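Side-chain contact in protein Cdhr2 (Mus musculus, PDB 5CYX), which probably joins neighbouring microvilli of epithelial brush borders by calcium-dependent heterophilic adhesion, this chain being its three N-terminal extracellular cadherin repeats: residues T239-V244 with V320-T325. Sequence-based numbering, arbitrary orientation.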
ATOM      1  N   THR A 239     -33.802  47.255 -23.737  1.00 67.31           N
ATOM      2  CA  THR A 239     -33.745  46.572 -25.047  1.00 67.32           C
ATOM      3  C   THR A 239     -32.706  45.445 -25.049  1.00 66.90           C
ATOM      4  O   THR A 239     -31.550  45.670 -24.688  1.00 65.70           O
ATOM      5  CB  THR A 239     -33.416  47.578 -26.176  1.00 67.34           C
ATOM      6  OG1 THR A 239     -34.358  48.644 -26.162  1.00 67.56           O
ATOM      7  CG2 THR A 239     -33.468  46.930 -27.569  1.00 69.52           C
ATOM      8  N   SER A 240     -33.110  44.241 -25.463  1.00 68.22           N
ATOM      9  CA  SER A 240     -32.158  43.140 -25.679  1.00 69.34           C
ATOM     10  C   SER A 240     -31.143  43.501 -26.756  1.00 70.87           C
ATOM     11  O   SER A 240     -31.481  44.127 -27.747  1.00 70.37           O
ATOM     12  CB  SER A 240     -32.855  41.868 -26.142  1.00 70.28           C
ATOM     13  OG  SER A 240     -33.723  41.394 -25.153  1.00 71.07           O
ATOM     14  N   VAL A 241     -29.907  43.081 -26.541  1.00 71.23           N
ATOM     15  CA  VAL A 241     -28.832  43.305 -27.468  1.00 72.75           C
ATOM     16  C   VAL A 241     -28.327  41.958 -27.984  1.00 74.96           C
ATOM     17  O   VAL A 241     -28.245  41.748 -29.194  1.00 78.29           O
ATOM     18  CB  VAL A 241     -27.713  44.110 -26.796  1.00 72.21           C
ATOM     19  CG1 VAL A 241     -26.551  44.354 -27.767  1.00 74.35           C
ATOM     20  CG2 VAL A 241     -28.271  45.430 -26.320  1.00 71.27           C
ATOM     21  N   LEU A 242     -27.950  41.068 -27.074  1.00 75.12           N
ATOM     22  CA  LEU A 242     -27.604  39.682 -27.422  1.00 76.00           C
ATOM     23  C   LEU A 242     -27.563  38.790 -26.196  1.00 75.95           C
ATOM     24  O   LEU A 242     -27.486  39.272 -25.054  1.00 73.11           O
ATOM     25  CB  LEU A 242     -26.254  39.585 -28.134  1.00 78.14           C
ATOM     26  CG  LEU A 242     -24.977  39.672 -27.286  1.00 77.66           C
ATOM     27  CD1 LEU A 242     -23.799  39.189 -28.102  1.00 77.48           C
ATOM     28  CD2 LEU A 242     -24.766  41.084 -26.748  1.00 76.17           C
ATOM     29  N   THR A 243     -27.568  37.489 -26.463  1.00 75.79           N
ATOM     30  CA  THR A 243     -27.440  36.465 -25.453  1.00 74.56           C
ATOM     31  C   THR A 243     -26.059  35.835 -25.523  1.00 75.14           C
ATOM     32  O   THR A 243     -25.630  35.397 -26.597  1.00 76.97           O
ATOM     33  CB  THR A 243     -28.475  35.376 -25.696  1.00 75.27           C
ATOM     34  OG1 THR A 243     -29.726  36.017 -25.921  1.00 76.00           O
ATOM     35  CG2 THR A 243     -28.577  34.409 -24.479  1.00 74.50           C
ATOM     36  N   VAL A 244     -25.371  35.791 -24.383  1.00 72.58           N
ATOM     37  CA  VAL A 244     -24.172  34.966 -24.238  1.00 72.30           C
ATOM     38  C   VAL A 244     -24.523  33.769 -23.386  1.00 70.38           C
ATOM     39  O   VAL A 244     -25.500  33.795 -22.642  1.00 72.43           O
ATOM     40  CB  VAL A 244     -22.969  35.717 -23.627  1.00 71.86           C
ATOM     41  CG1 VAL A 244     -22.497  36.803 -24.577  1.00 74.26           C
ATOM     42  CG2 VAL A 244     -23.288  36.330 -22.275  1.00 69.61           C
ATOM     43  N   VAL A 320     -16.938  41.462 -24.847  1.00 78.65           N
ATOM     44  CA  VAL A 320     -17.956  41.472 -25.886  1.00 79.02           C
ATOM     45  C   VAL A 320     -17.933  42.851 -26.528  1.00 78.73           C
ATOM     46  O   VAL A 320     -17.900  43.869 -25.811  1.00 76.27           O
ATOM     47  CB  VAL A 320     -19.385  41.286 -25.281  1.00 76.90           C
ATOM     48  CG1 VAL A 320     -20.467  41.449 -26.354  1.00 78.30           C
ATOM     49  CG2 VAL A 320     -19.514  39.941 -24.581  1.00 75.03           C
ATOM     50  N   THR A 321     -18.008  42.886 -27.863  1.00 78.39           N
ATOM     51  CA  THR A 321     -18.078  44.151 -28.589  1.00 79.90           C
ATOM     52  C   THR A 321     -19.485  44.455 -29.090  1.00 80.04           C
ATOM     53  O   THR A 321     -20.168  43.591 -29.656  1.00 80.33           O
ATOM     54  CB  THR A 321     -17.089  44.151 -29.760  1.00 82.31           C
ATOM     55  OG1 THR A 321     -15.784  43.983 -29.224  1.00 82.15           O
ATOM     56  CG2 THR A 321     -17.140  45.466 -30.504  1.00 83.43           C
ATOM     57  N   ILE A 322     -19.902  45.702 -28.898  1.00 82.95           N
ATOM     58  CA  ILE A 322     -21.264  46.132 -29.239  1.00 85.92           C
ATOM     59  C   ILE A 322     -21.245  47.416 -30.068  1.00 88.93           C
ATOM     60  O   ILE A 322     -20.706  48.440 -29.629  1.00 89.29           O
ATOM     61  CB  ILE A 322     -22.111  46.380 -27.979  1.00 83.30           C
ATOM     62  CG1 ILE A 322     -22.220  45.089 -27.162  1.00 82.72           C
ATOM     63  CG2 ILE A 322     -23.497  46.902 -28.371  1.00 83.40           C
ATOM     64  CD1 ILE A 322     -23.035  45.237 -25.879  1.00 81.67           C
ATOM     65  N   ARG A 323     -21.899  47.361 -31.226  1.00 92.23           N
ATOM     66  CA  ARG A 323     -21.863  48.448 -32.212  1.00 95.83           C
ATOM     67  C   ARG A 323     -23.069  49.340 -31.973  1.00 92.62           C
ATOM     68  O   ARG A 323     -24.195  48.860 -32.039  1.00 87.99           O
ATOM     69  CB  ARG A 323     -21.897  47.882 -33.647  1.00 99.59           C
ATOM     70  CG  ARG A 323     -20.882  46.766 -33.898  1.00104.95           C
ATOM     71  CD  ARG A 323     -21.027  46.043 -35.242  1.00108.90           C
ATOM     72  NE  ARG A 323     -20.850  44.597 -35.033  1.00111.13           N
ATOM     73  CZ  ARG A 323     -21.823  43.676 -34.966  1.00112.32           C
ATOM     74  NH1 ARG A 323     -23.105  43.986 -35.141  1.00111.47           N
ATOM     75  NH2 ARG A 323     -21.505  42.404 -34.739  1.00114.66           N
ATOM     76  N   VAL A 324     -22.828  50.626 -31.693  1.00 94.52           N
ATOM     77  CA  VAL A 324     -23.905  51.616 -31.520  1.00 95.27           C
ATOM     78  C   VAL A 324     -24.355  52.162 -32.900  1.00 96.60           C
ATOM     79  O   VAL A 324     -23.702  53.030 -33.469  1.00 96.13           O
ATOM     80  CB  VAL A 324     -23.529  52.753 -30.530  1.00 95.34           C
ATOM     81  CG1 VAL A 324     -24.732  53.651 -30.254  1.00 94.02           C
ATOM     82  CG2 VAL A 324     -23.036  52.172 -29.210  1.00 94.01           C
ATOM     83  N   THR A 325     -25.467  51.598 -33.392  1.00 96.90           N
ATOM     84  CA  THR A 325     -26.137  51.866 -34.676  1.00 99.04           C
ATOM     85  C   THR A 325     -25.389  51.223 -35.828  1.00103.65           C
ATOM     86  O   THR A 325     -25.659  50.075 -36.174  1.00106.46           O
ATOM     87  CB  THR A 325     -26.381  53.356 -34.991  1.00100.74           C
ATOM     88  OG1 THR A 325     -25.144  54.040 -35.238  1.00101.94           O
ATOM     89  CG2 THR A 325     -27.124  54.020 -33.885  1.00 95.53           C
TER
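V241 and I322 reach toward each other tip to tip, and a single methyl of the valine does the touching: CG1 of V241 lies 4.0 Å from CG2 of I322 and 4.1 Å from its CD1, so it faces both the branch and the chain end of the isoleucine. With chi1 at 180°, CG1 is the methyl carried toward I322, while CG2 stays farther off. Further along, V320 receives two partners, one on each methyl. L242 CD2 comes to 4.3 Å from V320 CG1, and V244 CG1 stands 4.3 Å from V320 CG2. All these approaches are ordinary van der Waals contacts between aliphatic groups. V241 and L242, though consecutive, both point toward strand 315-324 because they form a classic beta bulge opposite I278, V241 having a psi of -55°. Both share backbone hydrogen bonds with I278 of strand 277-280, while V320 is bonded to I298 in the other sheet. Around this layer, A229 touches V241 and L242, V231 adjoins I322, and V300 meets V244. The aliphatic residues thus join the two facing sheets of the third extracellular cadherin repeat, forming part of the hydrophobic core of its Greek-key beta sandwich.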